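Lipase-esterase related protein (Clostridium acetobutylicum, PDB 3E0X) is of unknown function but probably acts as a hydrolase with the alpha/beta hydrolase fold, and holds ortho-xylene in a pocket in this crystal. Local coordinates at residues A[181-195]-A[205-217]. Numbering follows the deposited sequence.
Sequences VDNLKNIDIPVKAIV and EYSEIIKKEVENS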
loop_
_atom_site.group_PDB
_atom_site.type_symbol
_atom_site.label_atom_id
_atom_site.label_comp_id
_atom_site.label_asym_id
_atom_site.label_seq_id
_atom_site.Cartn_x
_atom_site.Cartn_y
_atom_site.Cartn_z
ATOM N N VAL A 181 6.904 -12.375 7.472
ATOM C CA VAL A 181 5.882 -13.264 8.010
ATOM C C VAL A 181 6.140 -13.675 9.465
ATOM O O VAL A 181 5.212 -13.668 10.291
ATOM C CB VAL A 181 5.644 -14.483 7.101
ATOM C CG1 VAL A 181 4.749 -15.525 7.806
ATOM C CG2 VAL A 181 4.980 -14.032 5.836
ATOM N N ASP A 182 7.384 -14.029 9.774
ATOM C CA ASP A 182 7.669 -14.569 11.109
ATOM C C ASP A 182 7.724 -13.471 12.174
ATOM O O ASP A 182 7.938 -13.747 13.358
ATOM C CB ASP A 182 8.904 -15.489 11.095
ATOM C CG ASP A 182 10.210 -14.764 10.849
ATOM O OD1 ASP A 182 10.256 -13.517 10.784
ATOM O OD2 ASP A 182 11.245 -15.474 10.701
ATOM N N ASN A 183 7.505 -12.220 11.761
ATOM C CA ASN A 183 7.392 -11.114 12.714
ATOM C C ASN A 183 5.967 -10.618 12.910
ATOM O O ASN A 183 5.715 -9.802 13.809
ATOM C CB ASN A 183 8.298 -9.955 12.325
ATOM C CG ASN A 183 9.723 -10.174 12.747
ATOM O OD1 ASN A 183 10.625 -10.152 11.922
ATOM N ND2 ASN A 183 9.931 -10.438 14.039
ATOM N N LEU A 184 5.041 -11.099 12.083
ATOM C CA LEU A 184 3.647 -10.634 12.167
ATOM C C LEU A 184 3.054 -10.852 13.550
ATOM O O LEU A 184 2.287 -10.023 14.038
ATOM C CB LEU A 184 2.765 -11.309 11.116
ATOM C CG LEU A 184 3.026 -10.954 9.641
ATOM C CD1 LEU A 184 2.195 -11.844 8.726
ATOM C CD2 LEU A 184 2.806 -9.454 9.397
ATOM N N LYS A 185 3.447 -11.954 14.198
ATOM C CA LYS A 185 2.963 -12.266 15.546
ATOM C C LYS A 185 3.345 -11.218 16.577
ATOM O O LYS A 185 2.764 -11.198 17.673
ATOM C CB LYS A 185 3.498 -13.623 15.997
ATOM C CG LYS A 185 5.009 -13.713 16.159
ATOM C CD LYS A 185 5.387 -14.905 17.042
ATOM C CE LYS A 185 6.730 -14.672 17.683
ATOM N NZ LYS A 185 7.007 -15.638 18.793
ATOM N N ASN A 186 4.313 -10.373 16.243
ATOM C CA ASN A 186 4.789 -9.340 17.162
ATOM C C ASN A 186 4.045 -8.014 17.027
ATOM O O ASN A 186 4.332 -7.077 17.758
ATOM C CB ASN A 186 6.300 -9.130 16.966
ATOM C CG ASN A 186 7.110 -10.380 17.297
ATOM O OD1 ASN A 186 7.998 -10.791 16.535
ATOM N ND2 ASN A 186 6.788 -11.005 18.416
ATOM N N ILE A 187 3.100 -7.934 16.092
ATOM C CA ILE A 187 2.320 -6.712 15.942
ATOM C C ILE A 187 1.266 -6.654 17.047
ATOM O O ILE A 187 0.438 -7.568 17.164
ATOM C CB ILE A 187 1.664 -6.625 14.552
ATOM C CG1 ILE A 187 2.751 -6.426 13.481
ATOM C CG2 ILE A 187 0.646 -5.478 14.526
ATOM C CD1 ILE A 187 2.264 -6.534 12.021
ATOM N N ASP A 188 1.284 -5.551 17.802
ATOM C CA ASP A 188 0.431 -5.360 18.996
ATOM C C ASP A 188 -0.942 -4.736 18.701
ATOM O O ASP A 188 -1.864 -4.803 19.515
ATOM C CB ASP A 188 1.126 -4.426 20.017
ATOM C CG ASP A 188 2.436 -4.980 20.578
ATOM O OD1 ASP A 188 2.524 -6.191 20.889
ATOM O OD2 ASP A 188 3.368 -4.159 20.765
ATOM N N ILE A 189 -1.049 -4.061 17.558
ATOM C CA ILE A 189 -2.235 -3.276 17.198
ATOM C C ILE A 189 -3.101 -4.037 16.207
ATOM O O ILE A 189 -2.646 -5.030 15.623
ATOM C CB ILE A 189 -1.824 -1.909 16.598
ATOM C CG1 ILE A 189 -0.873 -2.107 15.411
ATOM C CG2 ILE A 189 -1.204 -0.993 17.712
ATOM C CD1 ILE A 189 -0.540 -0.787 14.709
ATOM N N PRO A 190 -4.364 -3.595 16.026
ATOM C CA PRO A 190 -5.257 -4.273 15.051
ATOM C C PRO A 190 -4.794 -4.096 13.599
ATOM O O PRO A 190 -4.325 -3.023 13.187
ATOM C CB PRO A 190 -6.622 -3.622 15.285
ATOM C CG PRO A 190 -6.503 -2.936 16.687
ATOM C CD PRO A 190 -5.048 -2.519 16.775
ATOM N N VAL A 191 -4.915 -5.177 12.834
ATOM C CA VAL A 191 -4.542 -5.178 11.418
ATOM C C VAL A 191 -5.699 -5.738 10.623
ATOM O O VAL A 191 -6.274 -6.757 11.017
ATOM C CB VAL A 191 -3.315 -6.102 11.184
ATOM C CG1 VAL A 191 -3.020 -6.261 9.686
ATOM C CG2 VAL A 191 -2.080 -5.534 11.869
ATOM N N LYS A 192 -6.064 -5.061 9.533
ATOM C CA LYS A 192 -7.088 -5.620 8.636
ATOM C C LYS A 192 -6.500 -5.795 7.250
ATOM O O LYS A 192 -5.836 -4.887 6.758
ATOM C CB LYS A 192 -8.339 -4.725 8.523
ATOM C CG LYS A 192 -9.401 -5.257 7.584
ATOM C CD LYS A 192 -10.723 -4.562 7.799
ATOM C CE LYS A 192 -11.784 -5.228 6.951
ATOM N NZ LYS A 192 -13.130 -4.615 7.182
ATOM N N ALA A 193 -6.732 -6.953 6.637
ATOM C CA ALA A 193 -6.303 -7.181 5.264
ATOM C C ALA A 193 -7.557 -7.141 4.387
ATOM O O ALA A 193 -8.600 -7.696 4.777
ATOM C CB ALA A 193 -5.607 -8.518 5.147
ATOM N N ILE A 194 -7.463 -6.504 3.211
ATOM C CA ILE A 194 -8.586 -6.389 2.259
ATOM C C ILE A 194 -8.017 -6.774 0.902
ATOM O O ILE A 194 -6.984 -6.241 0.508
ATOM C CB ILE A 194 -9.118 -4.935 2.175
ATOM C CG1 ILE A 194 -9.665 -4.486 3.527
ATOM C CG2 ILE A 194 -10.226 -4.839 1.117
ATOM C CD1 ILE A 194 -9.913 -2.976 3.575
ATOM N N VAL A 195 -8.686 -7.677 0.182
ATOM C CA VAL A 195 -8.117 -8.195 -1.076
ATOM C C VAL A 195 -9.238 -8.795 -1.914
ATOM O O VAL A 195 -10.277 -9.163 -1.372
ATOM C CB VAL A 195 -7.052 -9.295 -0.780
ATOM C CG1 VAL A 195 -7.675 -10.545 -0.190
ATOM C CG2 VAL A 195 -6.210 -9.636 -2.003
ATOM N N GLU A 205 -4.126 -15.726 -0.608
ATOM C CA GLU A 205 -3.411 -16.480 0.439
ATOM C C GLU A 205 -2.428 -15.636 1.248
ATOM O O GLU A 205 -2.204 -15.898 2.437
ATOM C CB GLU A 205 -2.745 -17.733 -0.101
ATOM C CG GLU A 205 -1.619 -17.483 -1.065
ATOM C CD GLU A 205 -1.258 -18.754 -1.822
ATOM O OE1 GLU A 205 -0.255 -19.398 -1.435
ATOM O OE2 GLU A 205 -2.020 -19.136 -2.758
ATOM N N TYR A 206 -1.886 -14.584 0.633
ATOM C CA TYR A 206 -0.978 -13.700 1.370
ATOM C C TYR A 206 -1.740 -12.952 2.467
ATOM O O TYR A 206 -1.213 -12.718 3.554
ATOM C CB TYR A 206 -0.318 -12.693 0.444
ATOM C CG TYR A 206 0.494 -13.258 -0.697
ATOM C CD1 TYR A 206 1.098 -14.535 -0.642
ATOM C CD2 TYR A 206 0.706 -12.478 -1.822
ATOM C CE1 TYR A 206 1.858 -15.006 -1.710
ATOM C CE2 TYR A 206 1.462 -12.933 -2.881
ATOM C CZ TYR A 206 2.035 -14.200 -2.824
ATOM O OH TYR A 206 2.810 -14.659 -3.873
ATOM N N SER A 207 -2.967 -12.549 2.177
ATOM C CA SER A 207 -3.813 -11.858 3.148
ATOM C C SER A 207 -4.308 -12.816 4.232
ATOM O O SER A 207 -4.473 -12.421 5.404
ATOM C CB SER A 207 -4.960 -11.161 2.432
ATOM O OG SER A 207 -4.509 -9.942 1.832
ATOM N N GLU A 208 -4.523 -14.075 3.849
ATOM C CA GLU A 208 -4.903 -15.091 4.848
ATOM C C GLU A 208 -3.768 -15.307 5.869
ATOM O O GLU A 208 -4.018 -15.558 7.052
ATOM C CB GLU A 208 -5.299 -16.413 4.174
ATOM C CG GLU A 208 -6.618 -16.329 3.413
ATOM C CD GLU A 208 -7.875 -16.548 4.270
ATOM O OE1 GLU A 208 -7.779 -16.538 5.520
ATOM O OE2 GLU A 208 -8.978 -16.727 3.688
ATOM N N ILE A 209 -2.523 -15.242 5.417
ATOM C CA ILE A 209 -1.398 -15.369 6.338
ATOM C C ILE A 209 -1.381 -14.189 7.324
ATOM O O ILE A 209 -1.157 -14.372 8.521
ATOM C CB ILE A 209 -0.045 -15.507 5.574
ATOM C CG1 ILE A 209 0.056 -16.901 4.917
ATOM C CG2 ILE A 209 1.114 -15.254 6.498
ATOM C CD1 ILE A 209 1.143 -16.974 3.921
ATOM N N ILE A 210 -1.652 -12.976 6.840
ATOM C CA ILE A 210 -1.700 -11.828 7.763
ATOM C C ILE A 210 -2.765 -12.067 8.855
ATOM O O ILE A 210 -2.510 -11.874 10.064
ATOM C CB ILE A 210 -1.990 -10.509 6.997
ATOM C CG1 ILE A 210 -0.818 -10.177 6.087
ATOM C CG2 ILE A 210 -2.310 -9.341 7.995
ATOM C CD1 ILE A 210 -1.150 -9.105 5.048
ATOM N N LYS A 211 -3.948 -12.508 8.428
ATOM C CA LYS A 211 -5.041 -12.774 9.374
ATOM C C LYS A 211 -4.619 -13.855 10.364
ATOM O O LYS A 211 -4.870 -13.735 11.568
ATOM C CB LYS A 211 -6.309 -13.189 8.637
ATOM C CG LYS A 211 -7.437 -13.673 9.552
ATOM C CD LYS A 211 -8.287 -12.517 10.026
ATOM C CE LYS A 211 -9.358 -12.984 11.003
ATOM N NZ LYS A 211 -8.745 -13.219 12.346
ATOM N N LYS A 212 -3.961 -14.904 9.876
ATOM C CA LYS A 212 -3.572 -16.013 10.756
ATOM C C LYS A 212 -2.560 -15.585 11.814
ATOM O O LYS A 212 -2.640 -16.028 12.970
ATOM C CB LYS A 212 -2.973 -17.144 9.918
ATOM C CG LYS A 212 -2.555 -18.346 10.739
ATOM C CD LYS A 212 -2.004 -19.465 9.874
ATOM C CE LYS A 212 -0.723 -19.045 9.148
ATOM N NZ LYS A 212 -0.026 -20.214 8.516
ATOM N N GLU A 213 -1.563 -14.795 11.401
ATOM C CA GLU A 213 -0.409 -14.518 12.239
ATOM C C GLU A 213 -0.579 -13.355 13.197
ATOM O O GLU A 213 -0.031 -13.393 14.287
ATOM C CB GLU A 213 0.821 -14.251 11.375
ATOM C CG GLU A 213 1.342 -15.484 10.677
ATOM C CD GLU A 213 1.776 -16.558 11.666
ATOM O OE1 GLU A 213 2.605 -16.293 12.578
ATOM O OE2 GLU A 213 1.243 -17.664 11.535
ATOM N N VAL A 214 -1.318 -12.322 12.800
ATOM C CA VAL A 214 -1.531 -11.153 13.667
ATOM C C VAL A 214 -2.646 -11.489 14.664
ATOM O O VAL A 214 -3.723 -11.923 14.270
ATOM C CB VAL A 214 -1.898 -9.900 12.829
ATOM C CG1 VAL A 214 -2.177 -8.694 13.765
ATOM C CG2 VAL A 214 -0.784 -9.591 11.799
ATOM N N GLU A 215 -2.377 -11.275 15.955
ATOM C CA GLU A 215 -3.309 -11.681 17.005
ATOM C C GLU A 215 -4.658 -10.978 16.898
ATOM O O GLU A 215 -5.704 -11.628 17.016
ATOM C CB GLU A 215 -2.690 -11.457 18.392
ATOM C CG GLU A 215 -3.585 -11.874 19.577
ATOM C CD GLU A 215 -3.892 -13.380 19.604
ATOM O OE1 GLU A 215 -3.040 -14.180 19.147
ATOM O OE2 GLU A 215 -4.987 -13.767 20.088
ATOM N N ASN A 216 -4.628 -9.655 16.701
ATOM C CA ASN A 216 -5.859 -8.874 16.553
ATOM C C ASN A 216 -6.011 -8.475 15.087
ATOM O O ASN A 216 -5.406 -7.517 14.627
ATOM C CB ASN A 216 -5.843 -7.644 17.469
ATOM C CG ASN A 216 -7.180 -6.916 17.501
ATOM O OD1 ASN A 216 -8.142 -7.310 16.822
ATOM N ND2 ASN A 216 -7.252 -5.854 18.288
ATOM N N SER A 217 -6.791 -9.255 14.353
ATOM C CA SER A 217 -6.816 -9.094 12.904
ATOM C C SER A 217 -8.180 -9.355 12.286
ATOM O O SER A 217 -9.034 -10.052 12.861
ATOM C CB SER A 217 -5.757 -9.994 12.264
ATOM O OG SER A 217 -6.074 -11.356 12.485
HETATM O O HOH W 1 4.413 -14.298 12.779
HETATM O O HOH W 2 0.267 -10.126 16.629
HETATM O O HOH W 3 -2.427 -7.516 16.921
HETATM O O HOH W 4 -4.724 -4.710 19.636
#
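Val-191 meets helix 205-213 and the turn after it with both methyls. Val-191 CG1 lies 3.6 Å from Ile-210 CG2. Val-191 CG2 lies 3.7 Å from Val-214 CG1. With chi1 at 173°, CG1 is anti to the backbone N and faces the helix, while CG2, beside the N, faces the residue after it. The side chains cross at about right angles in both pairs. Further along the strand, Ala-193 and Val-195 pack against Ser-207, whose small side chain is consistent with the close approach of helix and strand. The strand and helix axes approach to 8.2 Å and run nearly antiparallel (164°).

Leu-184 packs against the side of the last helical turn. Leu-184 CB is 3.5 Å from Glu-213 CB, and Leu-184 CD1 reaches Ile-210 CA. Val-181 adds CG1 against CG2 of Ile-209.

One direct hydrogen bond joins the segments: Val-191 N donates to Asn-216 O, 3.0 Å, in the carbonyl plane. Ser-217 CA makes a CA-H...O contact with Val-191 O, as parallel strands begin to pair. Ordered waters add further bridges. One molecule joins Val-181 O and Lys-185 N to Glu-213 OE1. Another joins the carbonyls of Ile-187 and Ile-189 to Asn-216 N.

The contact belongs to the beta-alpha-beta unit of strand 191-196, helix 204-213 and strand 217-222, the last at the sheet edge. Leu-99 of helix 93-102 packs on Val-191 and Ile-210, while strand 109-115 pairs with the other side of strand 191-196.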